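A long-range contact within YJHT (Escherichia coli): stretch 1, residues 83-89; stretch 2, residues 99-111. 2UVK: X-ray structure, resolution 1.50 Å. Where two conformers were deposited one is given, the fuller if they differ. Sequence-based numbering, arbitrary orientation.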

# COMPACT_ATOMS: atom_id res chain seq x y z
N GLN B 83 4.39 -1.07 -15.20
CA GLN B 83 3.73 -0.86 -13.93
C GLN B 83 3.33 -2.20 -13.32
O GLN B 83 3.30 -3.22 -13.99
CB GLN B 83 2.48 -0.02 -14.08
CG GLN B 83 1.40 -0.73 -14.89
CD GLN B 83 0.01 -0.32 -14.53
OE1 GLN B 83 -0.23 0.75 -13.95
NE2 GLN B 83 -0.96 -1.11 -14.99
N VAL B 84 2.95 -2.12 -12.06
CA VAL B 84 2.42 -3.26 -11.31
C VAL B 84 0.90 -3.20 -11.32
O VAL B 84 0.31 -2.17 -11.03
CB VAL B 84 2.91 -3.17 -9.82
CG1 VAL B 84 2.31 -4.26 -8.97
CG2 VAL B 84 4.38 -3.20 -9.76
N PHE B 85 0.27 -4.35 -11.57
CA PHE B 85 -1.19 -4.43 -11.58
C PHE B 85 -1.75 -4.95 -10.25
O PHE B 85 -1.02 -5.59 -9.50
CB PHE B 85 -1.66 -5.39 -12.69
CG PHE B 85 -1.51 -4.82 -14.09
CD1 PHE B 85 -2.62 -4.31 -14.72
CD2 PHE B 85 -0.33 -4.90 -14.78
CE1 PHE B 85 -2.51 -3.79 -15.98
CE2 PHE B 85 -0.23 -4.40 -16.04
CZ PHE B 85 -1.35 -3.85 -16.65
N ASN B 86 -3.02 -4.66 -9.96
CA ASN B 86 -3.68 -5.12 -8.73
C ASN B 86 -4.97 -5.85 -9.05
O ASN B 86 -5.88 -5.88 -8.24
CB ASN B 86 -3.99 -3.96 -7.77
CG ASN B 86 -5.19 -3.12 -8.22
OD1 ASN B 86 -5.40 -2.92 -9.43
ND2 ASN B 86 -6.00 -2.63 -7.27
N ASP B 87 -5.04 -6.43 -10.24
CA ASP B 87 -6.31 -6.98 -10.73
C ASP B 87 -6.40 -8.50 -10.64
O ASP B 87 -5.43 -9.19 -10.31
CB ASP B 87 -6.59 -6.50 -12.16
CG ASP B 87 -5.51 -6.89 -13.15
OD1 ASP B 87 -4.54 -7.60 -12.77
OD2 ASP B 87 -5.61 -6.46 -14.33
N VAL B 88 -7.61 -9.00 -10.90
CA VAL B 88 -7.88 -10.43 -10.92
C VAL B 88 -8.66 -10.76 -12.20
O VAL B 88 -9.64 -10.07 -12.54
CB VAL B 88 -8.71 -10.85 -9.70
CG1 VAL B 88 -8.89 -12.39 -9.64
CG2 VAL B 88 -8.11 -10.31 -8.40
N HIS B 89 -8.18 -11.78 -12.90
CA HIS B 89 -8.90 -12.35 -14.04
C HIS B 89 -9.30 -13.77 -13.71
O HIS B 89 -8.62 -14.45 -12.97
CB HIS B 89 -8.01 -12.33 -15.27
CG HIS B 89 -7.86 -10.97 -15.89
ND1 HIS B 89 -7.04 -9.99 -15.37
CD2 HIS B 89 -8.41 -10.43 -17.01
CE1 HIS B 89 -7.09 -8.91 -16.14
NE2 HIS B 89 -7.92 -9.16 -17.14
N VAL B 99 -12.66 -13.63 -18.04
CA VAL B 99 -13.26 -12.35 -17.67
C VAL B 99 -12.37 -11.65 -16.65
O VAL B 99 -11.73 -12.29 -15.84
CB VAL B 99 -14.70 -12.50 -17.14
CG1 VAL B 99 -14.75 -13.26 -15.83
CG2 VAL B 99 -15.38 -11.13 -17.05
N LYS B 100 -12.33 -10.34 -16.72
CA LYS B 100 -11.69 -9.54 -15.67
C LYS B 100 -12.73 -9.34 -14.59
O LYS B 100 -13.91 -9.08 -14.88
CB LYS B 100 -11.26 -8.20 -16.22
CG LYS B 100 -10.58 -7.32 -15.16
CD LYS B 100 -10.04 -6.02 -15.73
CE LYS B 100 -9.49 -5.20 -14.60
NZ LYS B 100 -9.09 -3.82 -15.00
N LEU B 101 -12.35 -9.52 -13.34
CA LEU B 101 -13.28 -9.35 -12.23
C LEU B 101 -13.28 -7.89 -11.80
O LEU B 101 -12.25 -7.19 -11.91
CB LEU B 101 -12.93 -10.28 -11.06
CG LEU B 101 -12.82 -11.77 -11.38
CD1 LEU B 101 -12.54 -12.57 -10.11
CD2 LEU B 101 -14.09 -12.29 -12.07
N MSE B 102 -14.44 -7.42 -11.33
CA MSE B 102 -14.50 -6.11 -10.70
C MSE B 102 -14.06 -6.35 -9.28
O MSE B 102 -14.85 -6.74 -8.43
CB MSE B 102 -15.92 -5.54 -10.78
CG MSE B 102 -16.01 -4.14 -10.17
SE MSE B 102 -17.72 -3.30 -10.56
CE MSE B 102 -17.35 -2.55 -12.33
N SER B 103 -12.76 -6.15 -9.03
CA SER B 103 -12.14 -6.53 -7.79
C SER B 103 -10.86 -5.72 -7.65
O SER B 103 -10.06 -5.72 -8.57
CB SER B 103 -11.80 -8.00 -7.85
OG SER B 103 -11.25 -8.46 -6.65
N HIS B 104 -10.66 -5.09 -6.50
CA HIS B 104 -9.51 -4.18 -6.32
C HIS B 104 -8.66 -4.59 -5.13
O HIS B 104 -9.03 -4.32 -3.98
CB HIS B 104 -10.05 -2.77 -6.12
CG HIS B 104 -10.73 -2.25 -7.34
ND1 HIS B 104 -12.10 -2.22 -7.50
CD2 HIS B 104 -10.20 -1.78 -8.50
CE1 HIS B 104 -12.38 -1.73 -8.70
NE2 HIS B 104 -11.25 -1.49 -9.33
N ALA B 105 -7.53 -5.24 -5.39
CA ALA B 105 -6.63 -5.61 -4.32
C ALA B 105 -6.04 -4.34 -3.69
O ALA B 105 -5.70 -3.39 -4.40
CB ALA B 105 -5.53 -6.50 -4.85
N PRO B 106 -5.93 -4.31 -2.36
CA PRO B 106 -5.42 -3.13 -1.69
C PRO B 106 -3.97 -2.79 -1.97
O PRO B 106 -3.55 -1.65 -1.70
CB PRO B 106 -5.65 -3.44 -0.21
CG PRO B 106 -5.70 -4.90 -0.15
CD PRO B 106 -6.41 -5.31 -1.38
N MSE B 107 -3.22 -3.76 -2.47
CA MSE B 107 -1.82 -3.55 -2.86
C MSE B 107 -1.59 -4.07 -4.27
O MSE B 107 -2.17 -5.08 -4.68
CB MSE B 107 -0.88 -4.26 -1.86
CG MSE B 107 -0.50 -3.43 -0.60
SE MSE B 107 -1.88 -3.32 0.78
CE MSE B 107 -1.85 -5.17 1.42
N GLY B 108 -0.73 -3.39 -5.03
CA GLY B 108 -0.28 -3.96 -6.26
C GLY B 108 0.35 -5.31 -5.97
O GLY B 108 0.79 -5.57 -4.84
N MSE B 109 0.41 -6.17 -6.97
CA MSE B 109 0.88 -7.54 -6.81
C MSE B 109 1.89 -7.89 -7.90
O MSE B 109 1.52 -8.24 -9.02
CB MSE B 109 -0.32 -8.47 -6.87
CG MSE B 109 -1.25 -8.27 -5.69
SE MSE B 109 -2.81 -9.48 -5.75
CE MSE B 109 -3.77 -8.62 -7.22
N ALA B 110 3.17 -7.76 -7.57
CA ALA B 110 4.28 -8.25 -8.40
C ALA B 110 5.42 -8.68 -7.53
O ALA B 110 5.91 -7.86 -6.76
CB ALA B 110 4.76 -7.20 -9.42
N GLY B 111 5.81 -9.95 -7.64
CA GLY B 111 6.73 -10.55 -6.69
C GLY B 111 6.02 -11.15 -5.49
O GLY B 111 6.66 -11.68 -4.59
O HOH W 1 -6.55 -4.13 -15.13
O HOH W 2 -9.63 -7.03 -11.13

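What ties the two stretches together most firmly? Three well-aligned hydrogen bonds do, spread along the contact. Leu101 N donates to Val88 O (2.9 Å, 171° at the hydrogen), and Met109 N donates to Phe85 O at 3.0 Å. Between them, Asn86 uses its side-chain amide: ND2 of Asn86 gives a proton to O of Ala105 at 3.0 Å and a nearly straight 169°. The backbone of the same pair adds a weak bond, Ala105 N to Asn86 O at 3.4 Å, so Asn86 grips Ala105 twice.

How is the backbone arranged where it does not bond directly? His89 and Lys100 form an antiparallel, non-hydrogen-bonded pair, with CA atoms 4.3 Å apart; there His89 CA approaches Val99 O at 3.4 Å in a CA-H...O contact. Beyond this pair the chains spread, and water 2 bridges the gap, accepting from Val88 N at 2.8 Å and lying 2.7 Å from Leu101 O and 2.9 Å from Ser103 O.

What does Lys100 do with its long side chain? It extends with all four chi angles t. Its CG lies over one face of the His89 ring, 4.0 Å from the centroid, a CH-pi contact. At the tip, Lys100 NZ is 4.4 Å from Asp87 OD2, too far for a salt bridge, and water 1 joins the two charges: it accepts from Lys100 NZ and donates to Asp87 OD2, each at 2.6 Å.

Which apolar groups fill the remaining space? Val88 CG1 meets Leu101 CD1 at 3.7 Å, and Val84 CG1 meets Ala110 CB at 3.9 Å. Gly108 suits its tight position: an ideal CB there would clash with Val84 CG1. The selenomethionine Met109 curls its end inward, bringing CE to 3.5 Å from Asn86 C.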